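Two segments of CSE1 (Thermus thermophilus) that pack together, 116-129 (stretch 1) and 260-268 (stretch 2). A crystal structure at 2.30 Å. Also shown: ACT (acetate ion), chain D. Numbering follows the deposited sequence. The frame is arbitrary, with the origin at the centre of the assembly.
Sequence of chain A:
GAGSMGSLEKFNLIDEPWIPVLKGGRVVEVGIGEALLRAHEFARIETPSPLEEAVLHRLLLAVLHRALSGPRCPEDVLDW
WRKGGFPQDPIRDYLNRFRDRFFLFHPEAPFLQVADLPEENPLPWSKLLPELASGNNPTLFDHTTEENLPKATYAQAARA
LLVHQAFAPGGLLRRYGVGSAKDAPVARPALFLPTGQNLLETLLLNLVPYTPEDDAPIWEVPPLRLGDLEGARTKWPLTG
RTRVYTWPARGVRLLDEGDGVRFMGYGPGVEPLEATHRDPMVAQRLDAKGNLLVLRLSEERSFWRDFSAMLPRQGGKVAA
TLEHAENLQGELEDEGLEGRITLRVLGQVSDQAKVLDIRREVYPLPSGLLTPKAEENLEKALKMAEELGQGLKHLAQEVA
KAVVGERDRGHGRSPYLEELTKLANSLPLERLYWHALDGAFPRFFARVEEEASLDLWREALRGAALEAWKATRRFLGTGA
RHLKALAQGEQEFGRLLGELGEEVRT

Stretch 1 116-129: DLPEENPLPWSKLL
Stretch 2 260-268: GVRFMGYGP

Three backbone hydrogen bonds join the two stretches. Leu123 and Met264 form a reciprocal antiparallel pair, Leu123 N donating to Met264 O and Met264 N donating to Leu123 O, both at 2.8 Å, with their CA atoms 5.3 Å apart. One register step on, Pro124 faces Phe263 as a non-hydrogen-bonded pair with a CA–CA distance of 4.4 Å; having no amide hydrogen, proline loses nothing at this site. Trp125 N then donates to Arg262 O at 3.0 Å, with an N-H...O angle of 165°. Two CA-H...O contacts supplement the ladder: Phe263 CA lies 3.3 Å from Leu123 O, and Pro124 CA 3.5 Å from Arg262 O.

Stretch 1 contributes just two strand residues, Leu123 (phi/psi -105/154) and Pro124 (-68/145), before turning into a 3-10 segment at 125–128, where phi stays between -57° and -72° and psi between -18° and -26°. The turn is secured by Lys127 N to Pro124 O (3.1 Å), Leu128 N to Trp125 O (2.9 Å) and Leu129 N to Ser126 O (3.0 Å). Stretch 2 is largely extended, apart from Arg262 at -117/-36.

Met264, buried and with the largest area covered across the contact (119 Å² of the 723 Å² total), shares a sheet face with Leu123. Its p, t, t rotamer brings the end of the side chain close to the 3-10 turn, where SD lies 3.5 Å from Leu128 CG and CE reaches 3.5 Å from both Lys127 CB and Pro124 O. A long, unbranched, apolar chain suits this reach to the turn. Leu128 (m, t) starts sideways, but its end comes nearer to meet the sulfur. Leu123 (m, t) places CD1 3.6 Å from Tyr266 CD2.

Tyr266 (chi1 t, chi2 79°) presents one ring face to Lys127 CG, and Lys127 CE lies 4.0 Å from Tyr266 OH. Lys127, with chi1 t and chi2 at 91°, extends its amine to a weak hydrogen bond from NZ to acetate OXT, 3.5 Å; Tyr266 OH lies 3.3 Å from the same OXT, which sits at the ring edge. The acetate probably comes from the crystallisation liquor.

Beside the ladder, Pro122 CB packs 3.9 Å from Phe263 CB and approaches Met264 O to 3.3 Å. Phe263 (chi1 m, chi2 -79°) brings CD1 to 3.8 Å from Pro124 CA. Farther along, Trp125 (chi1 p, chi2 -80°) sets its CB 4.3 Å from Val261 CG1, while Arg262 O lies at the edge of its indole.

Leu117, in the loop before the turn of chain at 119–121, points toward stretch 2 and lays CD1 3.6 Å from Gly265 O. The absence of a side chain at Gly265 leaves room for Leu117 and Pro118 to come this close: an ideal CB there would clash with Pro118 O at 2.9 Å and sit tightly, at 3.2 Å, against Leu117 CB. Glu119, Glu120 and Asn121 instead direct their CA-to-CB bonds away, exposed and poorly ordered.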

ATOM      1  N   ASP A 116      25.381  11.494 -14.051  1.00 29.31           N
ATOM      2  CA  ASP A 116      26.134  11.230 -15.271  1.00 29.31           C
ATOM      3  C   ASP A 116      25.588  10.108 -16.155  1.00 29.31           C
ATOM      4  O   ASP A 116      26.324   9.549 -16.974  1.00 29.31           O
ATOM      5  CB  ASP A 116      27.624  10.997 -14.975  1.00 44.90           C
ATOM      6  CG  ASP A 116      27.856   9.880 -13.981  1.00 44.90           C
ATOM      7  OD1 ASP A 116      26.910   9.115 -13.704  1.00 44.90           O
ATOM      8  OD2 ASP A 116      28.991   9.759 -13.475  1.00 44.90           O
ATOM      9  N   LEU A 117      24.309   9.775 -15.993  1.00 33.54           N
ATOM     10  CA  LEU A 117      23.650   8.965 -17.004  1.00 33.54           C
ATOM     11  C   LEU A 117      23.734   9.781 -18.280  1.00 33.54           C
ATOM     12  O   LEU A 117      23.488  10.976 -18.258  1.00 33.54           O
ATOM     13  CB  LEU A 117      22.189   8.713 -16.642  1.00 23.09           C
ATOM     14  CG  LEU A 117      21.890   7.407 -15.906  1.00 23.09           C
ATOM     15  CD1 LEU A 117      20.424   7.361 -15.427  1.00 23.09           C
ATOM     16  CD2 LEU A 117      22.244   6.213 -16.794  1.00 23.09           C
ATOM     17  N   PRO A 118      24.125   9.154 -19.387  1.00 38.59           N
ATOM     18  CA  PRO A 118      24.145   9.842 -20.682  1.00 38.59           C
ATOM     19  C   PRO A 118      22.766  10.336 -21.125  1.00 38.59           C
ATOM     20  O   PRO A 118      21.765   9.708 -20.806  1.00 38.59           O
ATOM     21  CB  PRO A 118      24.653   8.764 -21.654  1.00 35.29           C
ATOM     22  CG  PRO A 118      24.753   7.493 -20.858  1.00 35.29           C
ATOM     23  CD  PRO A 118      24.851   7.876 -19.421  1.00 35.29           C
ATOM     24  N   GLU A 119      22.727  11.445 -21.859  1.00 56.81           N
ATOM     25  CA  GLU A 119      21.475  11.993 -22.375  1.00 56.81           C
ATOM     26  C   GLU A 119      21.097  11.374 -23.705  1.00 56.81           C
ATOM     27  O   GLU A 119      20.026  11.651 -24.235  1.00 56.81           O
ATOM     28  CB  GLU A 119      21.589  13.503 -22.577  1.00 92.65           C
ATOM     29  CG  GLU A 119      22.072  14.266 -21.364  1.00 92.65           C
ATOM     30  CD  GLU A 119      22.073  15.761 -21.587  1.00 92.65           C
ATOM     31  OE1 GLU A 119      21.274  16.240 -22.423  1.00 92.65           O
ATOM     32  OE2 GLU A 119      22.877  16.452 -20.929  1.00 92.65           O
ATOM     33  N   GLU A 120      21.986  10.554 -24.252  1.00 40.87           N
ATOM     34  CA  GLU A 120      21.795   9.984 -25.583  1.00 40.87           C
ATOM     35  C   GLU A 120      20.906   8.747 -25.590  1.00 40.87           C
ATOM     36  O   GLU A 120      21.057   7.850 -24.756  1.00 40.87           O
ATOM     37  CB  GLU A 120      23.140   9.665 -26.237  1.00129.17           C
ATOM     38  CG  GLU A 120      23.351  10.384 -27.553  1.00129.17           C
ATOM     39  CD  GLU A 120      24.387   9.710 -28.423  1.00129.17           C
ATOM     40  OE1 GLU A 120      24.008   8.821 -29.217  1.00129.17           O
ATOM     41  OE2 GLU A 120      25.580  10.067 -28.315  1.00129.17           O
ATOM     42  N   ASN A 121      19.995   8.697 -26.559  1.00 50.84           N
ATOM     43  CA  ASN A 121      19.072   7.598 -26.659  1.00 50.84           C
ATOM     44  C   ASN A 121      18.273   7.291 -25.382  1.00 50.84           C
ATOM     45  O   ASN A 121      18.333   6.211 -24.832  1.00 50.84           O
ATOM     46  CB  ASN A 121      19.776   6.383 -27.236  1.00 75.97           C
ATOM     47  CG  ASN A 121      20.443   6.676 -28.576  1.00 75.97           C
ATOM     48  OD1 ASN A 121      21.602   6.395 -28.757  1.00 75.97           O
ATOM     49  ND2 ASN A 121      19.707   7.241 -29.505  1.00 75.97           N
ATOM     50  N   PRO A 122      17.533   8.293 -24.948  1.00 40.06           N
ATOM     51  CA  PRO A 122      16.775   8.300 -23.716  1.00 40.06           C
ATOM     52  C   PRO A 122      15.467   7.565 -23.801  1.00 40.06           C
ATOM     53  O   PRO A 122      15.087   7.196 -24.852  1.00 40.06           O
ATOM     54  CB  PRO A 122      16.543   9.777 -23.505  1.00 40.22           C
ATOM     55  CG  PRO A 122      16.463  10.294 -24.796  1.00 40.22           C
ATOM     56  CD  PRO A 122      17.337   9.535 -25.676  1.00 40.22           C
ATOM     57  N   LEU A 123      14.821   7.318 -22.681  1.00 27.97           N
ATOM     58  CA  LEU A 123      13.497   6.738 -22.645  1.00 27.97           C
ATOM     59  C   LEU A 123      12.480   7.804 -22.317  1.00 27.97           C
ATOM     60  O   LEU A 123      12.797   8.776 -21.733  1.00 27.97           O
ATOM     61  CB  LEU A 123      13.410   5.620 -21.624  1.00 36.68           C
ATOM     62  CG  LEU A 123      14.348   4.435 -21.662  1.00 36.68           C
ATOM     63  CD1 LEU A 123      13.974   3.432 -20.664  1.00 36.68           C
ATOM     64  CD2 LEU A 123      14.366   3.841 -22.976  1.00 36.68           C
ATOM     65  N   PRO A 124      11.224   7.605 -22.761  1.00 24.57           N
ATOM     66  CA  PRO A 124      10.141   8.544 -22.430  1.00 24.57           C
ATOM     67  C   PRO A 124       9.856   8.448 -20.951  1.00 24.57           C
ATOM     68  O   PRO A 124       9.953   7.343 -20.412  1.00 24.57           O
ATOM     69  CB  PRO A 124       8.926   7.997 -23.191  1.00 24.27           C
ATOM     70  CG  PRO A 124       9.432   6.847 -24.029  1.00 24.27           C
ATOM     71  CD  PRO A 124      10.737   6.414 -23.481  1.00 24.27           C
ATOM     72  N   TRP A 125       9.511   9.564 -20.313  1.00 24.50           N
ATOM     73  CA  TRP A 125       9.212   9.557 -18.887  1.00 24.50           C
ATOM     74  C   TRP A 125       8.045   8.640 -18.584  1.00 24.50           C
ATOM     75  O   TRP A 125       7.864   8.222 -17.442  1.00 24.50           O
ATOM     76  CB  TRP A 125       8.947  10.968 -18.353  1.00 29.41           C
ATOM     77  CG  TRP A 125       7.619  11.558 -18.718  1.00 29.41           C
ATOM     78  CD1 TRP A 125       7.280  12.140 -19.904  1.00 29.41           C
ATOM     79  CD2 TRP A 125       6.466  11.662 -17.875  1.00 29.41           C
ATOM     80  NE1 TRP A 125       5.989  12.588 -19.860  1.00 29.41           N
ATOM     81  CE2 TRP A 125       5.459  12.309 -18.626  1.00 29.41           C
ATOM     82  CE3 TRP A 125       6.183  11.268 -16.559  1.00 29.41           C
ATOM     83  CZ2 TRP A 125       4.178  12.572 -18.106  1.00 29.41           C
ATOM     84  CZ3 TRP A 125       4.908  11.537 -16.032  1.00 29.41           C
ATOM     85  CH2 TRP A 125       3.924  12.177 -16.810  1.00 29.41           C
ATOM     86  N   SER A 126       7.264   8.298 -19.603  1.00 29.35           N
ATOM     87  CA  SER A 126       6.127   7.400 -19.408  1.00 29.35           C
ATOM     88  C   SER A 126       6.525   6.050 -18.794  1.00 29.35           C
ATOM     89  O   SER A 126       5.711   5.406 -18.142  1.00 29.35           O
ATOM     90  CB  SER A 126       5.397   7.177 -20.729  1.00 35.99           C
ATOM     91  OG  SER A 126       6.278   6.630 -21.687  1.00 35.99           O
ATOM     92  N   LYS A 127       7.775   5.630 -19.006  1.00 23.17           N
ATOM     93  CA  LYS A 127       8.312   4.403 -18.412  1.00 23.17           C
ATOM     94  C   LYS A 127       8.346   4.436 -16.853  1.00 23.17           C
ATOM     95  O   LYS A 127       8.418   3.395 -16.190  1.00 23.17           O
ATOM     96  CB  LYS A 127       9.712   4.141 -18.963  1.00 58.50           C
ATOM     97  CG  LYS A 127      10.505   3.089 -18.199  1.00 58.50           C
ATOM     98  CD  LYS A 127      10.312   1.682 -18.781  1.00 58.50           C
ATOM     99  CE  LYS A 127      11.112   0.633 -18.009  1.00 58.50           C
ATOM    100  NZ  LYS A 127      11.352  -0.585 -18.829  1.00 58.50           N
ATOM    101  N   LEU A 128       8.312   5.636 -16.274  1.00 22.95           N
ATOM    102  CA  LEU A 128       8.268   5.782 -14.825  1.00 22.95           C
ATOM    103  C   LEU A 128       6.919   5.391 -14.256  1.00 22.95           C
ATOM    104  O   LEU A 128       6.798   5.126 -13.055  1.00 22.95           O
ATOM    105  CB  LEU A 128       8.543   7.226 -14.447  1.00 17.79           C
ATOM    106  CG  LEU A 128       9.953   7.739 -14.761  1.00 17.79           C
ATOM    107  CD1 LEU A 128      10.035   9.219 -14.412  1.00 17.79           C
ATOM    108  CD2 LEU A 128      11.027   6.917 -14.035  1.00 17.79           C
ATOM    109  N   LEU A 129       5.903   5.356 -15.117  1.00 27.53           N
ATOM    110  CA  LEU A 129       4.530   5.151 -14.675  1.00 27.53           C
ATOM    111  C   LEU A 129       4.080   3.705 -14.831  1.00 27.53           C
ATOM    112  O   LEU A 129       4.519   2.997 -15.733  1.00 27.53           O
ATOM    113  CB  LEU A 129       3.569   6.048 -15.458  1.00 34.71           C
ATOM    114  CG  LEU A 129       3.760   7.551 -15.390  1.00 34.71           C
ATOM    115  CD1 LEU A 129       2.837   8.208 -16.383  1.00 34.71           C
ATOM    116  CD2 LEU A 129       3.506   8.059 -13.985  1.00 34.71           C
ATOM    117  N   GLY A 260       9.798  21.680 -18.520  1.00 34.99           N
ATOM    118  CA  GLY A 260       9.141  20.401 -18.340  1.00 34.99           C
ATOM    119  C   GLY A 260      10.039  19.234 -18.729  1.00 34.99           C
ATOM    120  O   GLY A 260      11.219  19.404 -19.072  1.00 34.99           O
ATOM    121  N   VAL A 261       9.468  18.035 -18.687  1.00 26.35           N
ATOM    122  CA  VAL A 261      10.233  16.825 -18.953  1.00 26.35           C
ATOM    123  C   VAL A 261       9.488  15.926 -19.926  1.00 26.35           C
ATOM    124  O   VAL A 261       8.290  15.689 -19.768  1.00 26.35           O
ATOM    125  CB  VAL A 261      10.492  16.022 -17.644  1.00 17.54           C
ATOM    126  CG1 VAL A 261      11.057  14.648 -17.968  1.00 17.54           C
ATOM    127  CG2 VAL A 261      11.410  16.799 -16.713  1.00 17.54           C
ATOM    128  N   ARG A 262      10.207  15.424 -20.926  1.00 22.45           N
ATOM    129  CA  ARG A 262       9.671  14.417 -21.839  1.00 22.45           C
ATOM    130  C   ARG A 262      10.437  13.098 -21.763  1.00 22.45           C
ATOM    131  O   ARG A 262       9.850  12.039 -21.923  1.00 22.45           O
ATOM    132  CB  ARG A 262       9.706  14.914 -23.289  1.00 33.86           C
ATOM    133  CG  ARG A 262       8.768  16.070 -23.621  1.00 33.86           C
ATOM    134  CD  ARG A 262       8.889  16.463 -25.114  1.00 33.86           C
ATOM    135  NE  ARG A 262       7.902  17.462 -25.492  1.00 33.86           N
ATOM    136  CZ  ARG A 262       8.110  18.773 -25.465  1.00 33.86           C
ATOM    137  NH1 ARG A 262       9.291  19.265 -25.100  1.00 33.86           N
ATOM    138  NH2 ARG A 262       7.133  19.597 -25.813  1.00 33.86           N
ATOM    139  N   PHE A 263      11.752  13.182 -21.567  1.00 21.22           N
ATOM    140  CA  PHE A 263      12.663  12.040 -21.659  1.00 21.22           C
ATOM    141  C   PHE A 263      13.610  11.930 -20.466  1.00 21.22           C
ATOM    142  O   PHE A 263      13.785  12.875 -19.698  1.00 21.22           O
ATOM    143  CB  PHE A 263      13.507  12.115 -22.951  1.00 28.78           C
ATOM    144  CG  PHE A 263      12.697  12.046 -24.200  1.00 28.78           C
ATOM    145  CD1 PHE A 263      12.233  10.836 -24.671  1.00 28.78           C
ATOM    146  CD2 PHE A 263      12.383  13.194 -24.895  1.00 28.78           C
ATOM    147  CE1 PHE A 263      11.469  10.766 -25.828  1.00 28.78           C
ATOM    148  CE2 PHE A 263      11.614  13.132 -26.041  1.00 28.78           C
ATOM    149  CZ  PHE A 263      11.151  11.913 -26.501  1.00 28.78           C
ATOM    150  N   MET A 264      14.229  10.759 -20.331  1.00 25.24           N
ATOM    151  CA  MET A 264      15.118  10.473 -19.225  1.00 25.24           C
ATOM    152  C   MET A 264      16.234   9.509 -19.643  1.00 25.24           C
ATOM    153  O   MET A 264      16.028   8.614 -20.472  1.00 25.24           O
ATOM    154  CB  MET A 264      14.315   9.867 -18.068  1.00 22.34           C
ATOM    155  CG  MET A 264      13.680   8.528 -18.382  1.00 22.34           C
ATOM    156  SD  MET A 264      12.662   7.948 -16.984  1.00 22.34           S
ATOM    157  CE  MET A 264      11.990   6.440 -17.659  1.00 22.34           C
ATOM    158  N   GLY A 265      17.416   9.701 -19.063  1.00 27.29           N
ATOM    159  CA  GLY A 265      18.457   8.693 -19.106  1.00 27.29           C
ATOM    160  C   GLY A 265      17.983   7.637 -18.139  1.00 27.29           C
ATOM    161  O   GLY A 265      17.286   7.973 -17.175  1.00 27.29           O
ATOM    162  N   TYR A 266      18.345   6.380 -18.383  1.00 25.16           N
ATOM    163  CA  TYR A 266      17.801   5.262 -17.633  1.00 25.16           C
ATOM    164  C   TYR A 266      18.786   4.093 -17.571  1.00 25.16           C
ATOM    165  O   TYR A 266      19.374   3.718 -18.583  1.00 25.16           O
ATOM    166  CB  TYR A 266      16.482   4.813 -18.275  1.00 23.20           C
ATOM    167  CG  TYR A 266      15.646   3.909 -17.385  1.00 23.20           C
ATOM    168  CD1 TYR A 266      14.878   4.447 -16.344  1.00 23.20           C
ATOM    169  CD2 TYR A 266      15.618   2.529 -17.573  1.00 23.20           C
ATOM    170  CE1 TYR A 266      14.128   3.650 -15.516  1.00 23.20           C
ATOM    171  CE2 TYR A 266      14.847   1.706 -16.731  1.00 23.20           C
ATOM    172  CZ  TYR A 266      14.110   2.284 -15.702  1.00 23.20           C
ATOM    173  OH  TYR A 266      13.338   1.505 -14.844  1.00 23.20           O
ATOM    174  N   GLY A 267      18.969   3.530 -16.378  1.00 21.84           N
ATOM    175  CA  GLY A 267      19.822   2.366 -16.183  1.00 21.84           C
ATOM    176  C   GLY A 267      19.580   1.684 -14.847  1.00 21.84           C
ATOM    177  O   GLY A 267      18.638   2.008 -14.146  1.00 21.84           O
ATOM    178  N   PRO A 268      20.446   0.738 -14.470  1.00 22.24           N
ATOM    179  CA  PRO A 268      20.361   0.119 -13.133  1.00 22.24           C
ATOM    180  C   PRO A 268      20.724   1.225 -12.119  1.00 22.24           C
ATOM    181  O   PRO A 268      21.406   2.146 -12.555  1.00 22.24           O
ATOM    182  CB  PRO A 268      21.425  -0.962 -13.220  1.00 24.31           C
ATOM    183  CG  PRO A 268      22.476  -0.346 -14.163  1.00 24.31           C
ATOM    184  CD  PRO A 268      21.716   0.443 -15.160  1.00 24.31           C
TER
HETATM  185  C   ACT D1498      12.344  -2.369 -15.106  1.00 46.28           C
HETATM  186  O   ACT D1498      11.929  -1.832 -14.035  1.00 46.67           O
HETATM  187  OXT ACT D1498      12.949  -1.609 -15.918  1.00 46.25           O
HETATM  188  CH3 ACT D1498      12.121  -3.836 -15.395  1.00 46.50           C